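Local coordinates for protein geranyltranstransferase (Campylobacter jejuni, PDB 3NPK) that probably makes farnesyl diphosphate by joining geranyl diphosphate to isopentenyl diphosphate, as a polyprenyl synthetase that binds pyrophosphate, at residues 5-8 / 9-12; 77-80 / 81-84; 185-189 / 190-194. All coordinates share one frame; numbering follows the deposited sequence.

Interaction 1 (5-8 / 9-12); sequences LKEL and FIHH
F9 N bonds to L5 O at 3.0 Å, one turn back along helix 5-14. L5 O also accepts a hydrogen bond from Q45 NE2 of helix 42-54. F9 CG lies anti to the backbone N (chi1 -177°), and the ring is carried away from 5-8. It packs on A44, Q45 and L48 of helix 42-54 and on A66 of helix 59-80, and meets H41 edge-to-face. I10 follows with its N on K6 O at 3.1 Å. Its side chain runs alongside those of K6 and E7, pointing the same way. The methyl CD1 sits 3.5 Å from K6 NZ and 3.9 Å from E7 OE2. K6 NZ and E7 OE2 form a salt bridge of 3.5 Å, so aliphatic I10 packs beside a charged pair. H11 N reaches E7 O at 2.9 Å, and its imidazole turns away from 5-8. H12 N bonds to L8 O at 3.0 Å. H12 NE2 is hydrogen-bonded to D64 OD1 on helix 59-80, where L5 and L8 both rest on L59. The regular i to i+4 bonds, with one side packed and the other charged, are those of an amphipathic helix, here laid across the mainly helical polyprenyl synthetase fold.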
loop_
_atom_site.group_PDB
_atom_site.type_symbol
_atom_site.label_atom_id
_atom_site.label_comp_id
_atom_site.label_asym_id
_atom_site.label_seq_id
_atom_site.Cartn_x
_atom_site.Cartn_y
_atom_site.Cartn_z
ATOM N N LEU A 5 23.424 -8.864 -12.251
ATOM C CA LEU A 5 22.242 -8.186 -11.726
ATOM C C LEU A 5 21.563 -8.973 -10.619
ATOM O O LEU A 5 20.998 -8.388 -9.710
ATOM C CB LEU A 5 21.232 -7.909 -12.850
ATOM C CG LEU A 5 21.741 -6.987 -13.963
ATOM C CD1 LEU A 5 20.672 -6.708 -15.046
ATOM C CD2 LEU A 5 22.273 -5.700 -13.380
ATOM N N LYS A 6 21.607 -10.298 -10.708
ATOM C CA LYS A 6 20.998 -11.134 -9.680
ATOM C C LYS A 6 21.655 -10.868 -8.328
ATOM O O LYS A 6 20.971 -10.614 -7.320
ATOM C CB LYS A 6 21.150 -12.610 -10.045
ATOM C CG LYS A 6 20.726 -13.568 -8.963
ATOM C CD LYS A 6 20.989 -15.008 -9.398
ATOM C CE LYS A 6 20.176 -15.990 -8.576
ATOM N NZ LYS A 6 20.508 -15.911 -7.140
ATOM N N GLU A 7 22.986 -10.926 -8.308
ATOM C CA GLU A 7 23.721 -10.738 -7.064
ATOM C C GLU A 7 23.663 -9.284 -6.595
ATOM O O GLU A 7 23.546 -9.010 -5.399
ATOM C CB GLU A 7 25.167 -11.218 -7.207
ATOM C CG GLU A 7 25.264 -12.727 -7.376
ATOM C CD GLU A 7 24.429 -13.492 -6.343
ATOM O OE1 GLU A 7 24.518 -13.176 -5.130
ATOM O OE2 GLU A 7 23.681 -14.413 -6.745
ATOM N N LEU A 8 23.715 -8.354 -7.549
ATOM C CA LEU A 8 23.604 -6.942 -7.227
ATOM C C LEU A 8 22.303 -6.675 -6.485
ATOM O O LEU A 8 22.289 -6.004 -5.451
ATOM C CB LEU A 8 23.663 -6.101 -8.498
ATOM C CG LEU A 8 23.618 -4.586 -8.309
ATOM C CD1 LEU A 8 24.923 -4.078 -7.727
ATOM C CD2 LEU A 8 23.331 -3.898 -9.638
ATOM N N PHE A 9 21.195 -7.190 -7.015
ATOM C CA PHE A 9 19.908 -6.989 -6.345
ATOM C C PHE A 9 19.794 -7.693 -4.969
ATOM O O PHE A 9 19.291 -7.111 -3.998
ATOM C CB PHE A 9 18.718 -7.396 -7.212
ATOM C CG PHE A 9 17.424 -7.120 -6.534
ATOM C CD1 PHE A 9 17.026 -5.801 -6.323
ATOM C CD2 PHE A 9 16.663 -8.151 -5.986
ATOM C CE1 PHE A 9 15.863 -5.503 -5.629
ATOM C CE2 PHE A 9 15.489 -7.865 -5.295
ATOM C CZ PHE A 9 15.082 -6.538 -5.122
ATOM N N ILE A 10 20.263 -8.932 -4.876
ATOM C CA ILE A 10 20.244 -9.606 -3.581
ATOM C C ILE A 10 21.020 -8.811 -2.523
ATOM O O ILE A 10 20.564 -8.652 -1.394
ATOM C CB ILE A 10 20.811 -11.022 -3.686
ATOM C CG1 ILE A 10 19.836 -11.895 -4.486
ATOM C CG2 ILE A 10 21.029 -11.615 -2.282
ATOM C CD1 ILE A 10 20.405 -13.223 -4.908
ATOM N N HIS A 11 22.197 -8.316 -2.892
ATOM C CA HIS A 11 23.000 -7.530 -1.968
ATOM C C HIS A 11 22.238 -6.255 -1.564
ATOM O O HIS A 11 22.230 -5.861 -0.394
ATOM C CB HIS A 11 24.340 -7.205 -2.628
ATOM C CG HIS A 11 25.279 -6.432 -1.760
ATOM N ND1 HIS A 11 26.057 -7.026 -0.789
ATOM C CD2 HIS A 11 25.587 -5.113 -1.735
ATOM C CE1 HIS A 11 26.794 -6.104 -0.194
ATOM N NE2 HIS A 11 26.527 -4.935 -0.750
ATOM N N HIS A 12 21.561 -5.632 -2.526
ATOM C CA HIS A 12 20.796 -4.420 -2.237
ATOM C C HIS A 12 19.655 -4.713 -1.266
ATOM O O HIS A 12 19.447 -3.981 -0.303
ATOM C CB HIS A 12 20.259 -3.813 -3.532
ATOM C CG HIS A 12 19.649 -2.458 -3.361
ATOM N ND1 HIS A 12 20.407 -1.317 -3.211
ATOM C CD2 HIS A 12 18.353 -2.059 -3.309
ATOM C CE1 HIS A 12 19.607 -0.271 -3.101
ATOM N NE2 HIS A 12 18.355 -0.693 -3.147
#

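Interaction 2 (77-80 / 81-84); sequences LIHD and DLPA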
loop_
_atom_site.group_PDB
_atom_site.type_symbol
_atom_site.label_atom_id
_atom_site.label_comp_id
_atom_site.label_asym_id
_atom_site.label_seq_id
_atom_site.Cartn_x
_atom_site.Cartn_y
_atom_site.Cartn_z
ATOM N N LEU A 77 2.264 -12.313 -1.534
ATOM C CA LEU A 77 2.416 -13.721 -1.197
ATOM C C LEU A 77 1.995 -13.987 0.243
ATOM O O LEU A 77 1.337 -14.986 0.522
ATOM C CB LEU A 77 3.855 -14.184 -1.395
ATOM C CG LEU A 77 4.419 -14.033 -2.810
ATOM C CD1 LEU A 77 5.809 -14.621 -2.889
ATOM C CD2 LEU A 77 3.504 -14.657 -3.873
ATOM N N ILE A 78 2.399 -13.097 1.148
ATOM C CA ILE A 78 2.082 -13.243 2.562
ATOM C C ILE A 78 0.567 -13.203 2.765
ATOM O O ILE A 78 -0.008 -14.062 3.462
ATOM C CB ILE A 78 2.781 -12.149 3.404
ATOM C CG1 ILE A 78 4.302 -12.358 3.399
ATOM C CG2 ILE A 78 2.233 -12.121 4.839
ATOM C CD1 ILE A 78 5.118 -11.147 3.892
ATOM N N HIS A 79 -0.108 -12.235 2.133
ATOM C CA HIS A 79 -1.570 -12.205 2.250
ATOM C C HIS A 79 -2.243 -13.392 1.565
ATOM O O HIS A 79 -3.181 -13.975 2.121
ATOM C CB HIS A 79 -2.160 -10.870 1.791
ATOM C CG HIS A 79 -1.982 -9.771 2.795
ATOM N ND1 HIS A 79 -2.607 -8.544 2.681
ATOM C CD2 HIS A 79 -1.281 -9.729 3.960
ATOM C CE1 HIS A 79 -2.278 -7.789 3.717
ATOM N NE2 HIS A 79 -1.471 -8.484 4.505
ATOM N N ASP A 80 -1.768 -13.767 0.375
ATOM C CA ASP A 80 -2.390 -14.878 -0.349
ATOM C C ASP A 80 -2.257 -16.196 0.423
ATOM O O ASP A 80 -3.125 -17.066 0.319
ATOM C CB ASP A 80 -1.765 -15.043 -1.723
ATOM C CG ASP A 80 -2.077 -13.882 -2.663
ATOM O OD1 ASP A 80 -2.818 -12.940 -2.279
ATOM O OD2 ASP A 80 -1.555 -13.914 -3.789
ATOM N N ASP A 81 -1.195 -16.319 1.223
ATOM C CA ASP A 81 -0.945 -17.550 1.980
ATOM C C ASP A 81 -1.815 -17.665 3.240
ATOM O O ASP A 81 -1.873 -18.740 3.851
ATOM C CB ASP A 81 0.542 -17.649 2.372
ATOM C CG ASP A 81 1.433 -18.036 1.204
ATOM O OD1 ASP A 81 0.896 -18.521 0.184
ATOM O OD2 ASP A 81 2.671 -17.851 1.299
ATOM N N LEU A 82 -2.506 -16.584 3.614
ATOM C CA LEU A 82 -3.309 -16.567 4.846
ATOM C C LEU A 82 -4.372 -17.660 4.848
ATOM O O LEU A 82 -4.853 -18.075 3.798
ATOM C CB LEU A 82 -3.998 -15.218 5.031
ATOM C CG LEU A 82 -3.104 -14.062 5.481
ATOM C CD1 LEU A 82 -3.870 -12.745 5.355
ATOM C CD2 LEU A 82 -2.614 -14.271 6.914
ATOM N N PRO A 83 -4.753 -18.130 6.041
ATOM C CA PRO A 83 -5.795 -19.160 6.113
ATOM C C PRO A 83 -7.070 -18.803 5.350
ATOM O O PRO A 83 -7.697 -19.709 4.794
ATOM C CB PRO A 83 -6.079 -19.260 7.611
ATOM C CG PRO A 83 -4.725 -18.960 8.221
ATOM C CD PRO A 83 -4.133 -17.873 7.347
ATOM N N ALA A 84 -7.454 -17.527 5.326
ATOM C CA ALA A 84 -8.690 -17.128 4.633
ATOM C C ALA A 84 -8.587 -17.375 3.133
ATOM O O ALA A 84 -9.592 -17.603 2.452
ATOM C CB ALA A 84 -9.007 -15.657 4.893
#
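The H79 imidazole meets L82 obliquely, with CD2 of the ring 4.2 Å from the L82 methyl CD1. Both ring nitrogens are engaged. NE2 bonds to I107 O of the same chain, and ND1 to D111 OD2 of the second subunit. Y75 packs against the ring edge-to-face. The two bonds fix the ring's rotation and place this turn at the dimer interface. Both partners are acceptors, which would favour a doubly protonated ring.

The D81 carboxylate folds back beside the last helical turn. Its CG lies next to its own backbone N (chi1 -75°) and 3.1 Å from L77 O. Its OD1 makes a salt bridge with R91. The D80 carboxylate leaves in another direction, with D80 OD2 6.6 Å from D81 OD1.

D80 and D81, with D86 farther on, match the first aspartate-rich motif of prenyl synthases. In this family the motif binds substrate diphosphate through magnesium ions, and D80 and D86 probably do the same, while D81 turns to R91. The motif starts where helix 59-80 ends.

The backbone shows how the chain leaves the helix. D81 N bonds to L77 O at 2.9 Å, bent to 138°, and weakly to I78 O at 3.4 Å. L82 N then bonds to H79 O at 3.1 Å, a shorter span along the chain. It approaches from above the carbonyl plane, 62° out of it. The L82 side chain covers the same carbonyl, with its CG 3.4 Å from H79 O. L82 also packs on A106 of helix 103-122 and on I107 of the second subunit.

Interaction 3 (185-189 / 190-194); sequences MGCEI and CELNN
C187 and L192 meet twice, through a backbone bond and through their side chains. The backbone bonds come first. L192 N reaches back to C187 O at 3.0 Å and is nearly straight, at 171°. Inside that loop, E191 N bonds to E188 O at 3.0 Å. This donor stands above the carbonyl plane, 73° out of it. With the positive phi of E191, the two bonds make a Schellman motif at the end of helix 164-189. One step earlier, C190 N still bonds to G186 O in the helical pattern, at a long 3.3 Å.

The apolar contact closes the same motif. L192 CG lies anti to the backbone N (chi1 -174°), and the branch CD2 comes to 3.7 Å from C187 SG. This pairing across the turn is the usual hydrophobic companion of a Schellman motif. I200 of helix 194-220 packs against both residues, so the C-terminus of one helix is joined to the next. On another side of the turn, I189 packs on helices 42-54 and 59-80.

The polar contacts lie outside this apolar pair. A water donates to I189 O at 2.8 Å and to E191 OE1 at 2.6 Å, bridging the I189 carbonyl to the side chain of E191. E191 OE2 makes a salt bridge with K127. N193 then stands at the N-cap position of helix 194-220.

The carbonyls of G186, C187 and E188 are met by N-H groups of the turn, and that of I189 by water. A carboxylate at a helix C-terminus would be expected to suffer from the helix dipole. K127 probably offsets that cost for E191.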
loop_
_atom_site.group_PDB
_atom_site.type_symbol
_atom_site.label_atom_id
_atom_site.label_comp_id
_atom_site.label_asym_id
_atom_site.label_seq_id
_atom_site.Cartn_x
_atom_site.Cartn_y
_atom_site.Cartn_z
HETATM N N MSE A 185 8.188 0.031 -15.891
HETATM C CA MSE A 185 8.904 0.856 -14.929
HETATM C C MSE A 185 10.392 0.996 -15.303
HETATM O O MSE A 185 10.987 2.073 -15.136
HETATM C CB MSE A 185 8.726 0.279 -13.524
HETATM C CG MSE A 185 7.296 0.498 -13.041
HETATM SE SE MSE A 185 6.823 -0.486 -11.436
HETATM C CE MSE A 185 7.640 0.696 -10.124
ATOM N N GLY A 186 10.996 -0.071 -15.817
ATOM C CA GLY A 186 12.358 0.057 -16.341
ATOM C C GLY A 186 12.408 1.124 -17.439
ATOM O O GLY A 186 13.324 1.959 -17.485
ATOM N N CYS A 187 11.409 1.123 -18.310
ATOM C CA CYS A 187 11.351 2.098 -19.397
ATOM C C CYS A 187 11.191 3.510 -18.838
ATOM O O CYS A 187 11.821 4.469 -19.325
ATOM C CB CYS A 187 10.190 1.777 -20.345
ATOM S SG CYS A 187 10.349 0.209 -21.216
ATOM N N GLU A 188 10.347 3.649 -17.820
ATOM C CA GLU A 188 10.096 4.964 -17.239
ATOM C C GLU A 188 11.337 5.539 -16.558
ATOM O O GLU A 188 11.615 6.741 -16.672
ATOM C CB GLU A 188 8.892 4.925 -16.299
ATOM C CG GLU A 188 7.580 4.729 -17.105
ATOM C CD GLU A 188 6.333 4.518 -16.267
ATOM O OE1 GLU A 188 6.404 3.890 -15.181
ATOM O OE2 GLU A 188 5.263 4.991 -16.718
ATOM N N ILE A 189 12.091 4.694 -15.857
ATOM C CA ILE A 189 13.370 5.143 -15.286
ATOM C C ILE A 189 14.267 5.758 -16.370
ATOM O O ILE A 189 14.929 6.796 -16.154
ATOM C CB ILE A 189 14.098 3.978 -14.598
ATOM C CG1 ILE A 189 13.356 3.590 -13.323
ATOM C CG2 ILE A 189 15.554 4.337 -14.275
ATOM C CD1 ILE A 189 13.720 2.196 -12.811
ATOM N N CYS A 190 14.283 5.115 -17.534
ATOM C CA CYS A 190 15.124 5.532 -18.654
ATOM C C CYS A 190 14.516 6.642 -19.505
ATOM O O CYS A 190 15.147 7.103 -20.470
ATOM C CB CYS A 190 15.407 4.327 -19.543
ATOM S SG CYS A 190 16.339 3.037 -18.715
ATOM N N GLU A 191 13.292 7.043 -19.163
ATOM C CA GLU A 191 12.558 8.052 -19.925
ATOM C C GLU A 191 12.438 7.632 -21.395
ATOM O O GLU A 191 12.542 8.454 -22.317
ATOM C CB GLU A 191 13.182 9.450 -19.745
ATOM C CG GLU A 191 12.952 10.002 -18.344
ATOM C CD GLU A 191 13.708 11.294 -18.097
ATOM O OE1 GLU A 191 14.903 11.216 -17.772
ATOM O OE2 GLU A 191 13.108 12.387 -18.218
ATOM N N LEU A 192 12.197 6.337 -21.609
ATOM C CA LEU A 192 11.959 5.815 -22.952
ATOM C C LEU A 192 10.632 6.338 -23.492
ATOM O O LEU A 192 9.676 6.549 -22.736
ATOM C CB LEU A 192 11.955 4.283 -22.937
ATOM C CG LEU A 192 11.862 3.579 -24.292
ATOM C CD1 LEU A 192 13.111 3.816 -25.149
ATOM C CD2 LEU A 192 11.631 2.093 -24.082
ATOM N N ASN A 193 10.577 6.575 -24.797
ATOM C CA ASN A 193 9.366 7.093 -25.406
ATOM C C ASN A 193 8.152 6.189 -25.128
ATOM O O ASN A 193 8.292 4.981 -24.882
ATOM C CB ASN A 193 9.586 7.287 -26.915
ATOM C CG ASN A 193 9.907 5.986 -27.626
ATOM O OD1 ASN A 193 11.080 5.654 -27.884
ATOM N ND2 ASN A 193 8.869 5.239 -27.945
ATOM N N ASN A 194 6.963 6.782 -25.160
ATOM C CA ASN A 194 5.745 6.033 -24.875
ATOM C C ASN A 194 5.478 4.889 -25.836
ATOM O O ASN A 194 4.902 3.871 -25.443
ATOM C CB ASN A 194 4.526 6.950 -24.884
ATOM C CG ASN A 194 4.545 7.978 -23.767
ATOM O OD1 ASN A 194 3.925 9.044 -23.878
ATOM N ND2 ASN A 194 5.232 7.662 -22.680
HETATM O O HOH W 1 16.223 8.973 -17.311
#

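Helix 59-80 connects the three contacts, which do not touch one another. Interaction 2 forms at its C-terminal end. Interaction 1 packs on it through L5, L8, F9 and H12, and interaction 3 through M185 and I189. Pyrophosphate lies nearest interaction 2: the side chain of L77 is about 4 Å away, and L77 also packs on R92 of the pyrophosphate pocket. H73 of that pocket sits on the same helix. The F9 side chain of interaction 1 is about 9 Å from the ligand. Interactions 2 and 3 lie on opposite sides of the chain's centre, with their own centres 33 Å apart. The centres of interactions 1 and 3 are closer, 21 Å apart.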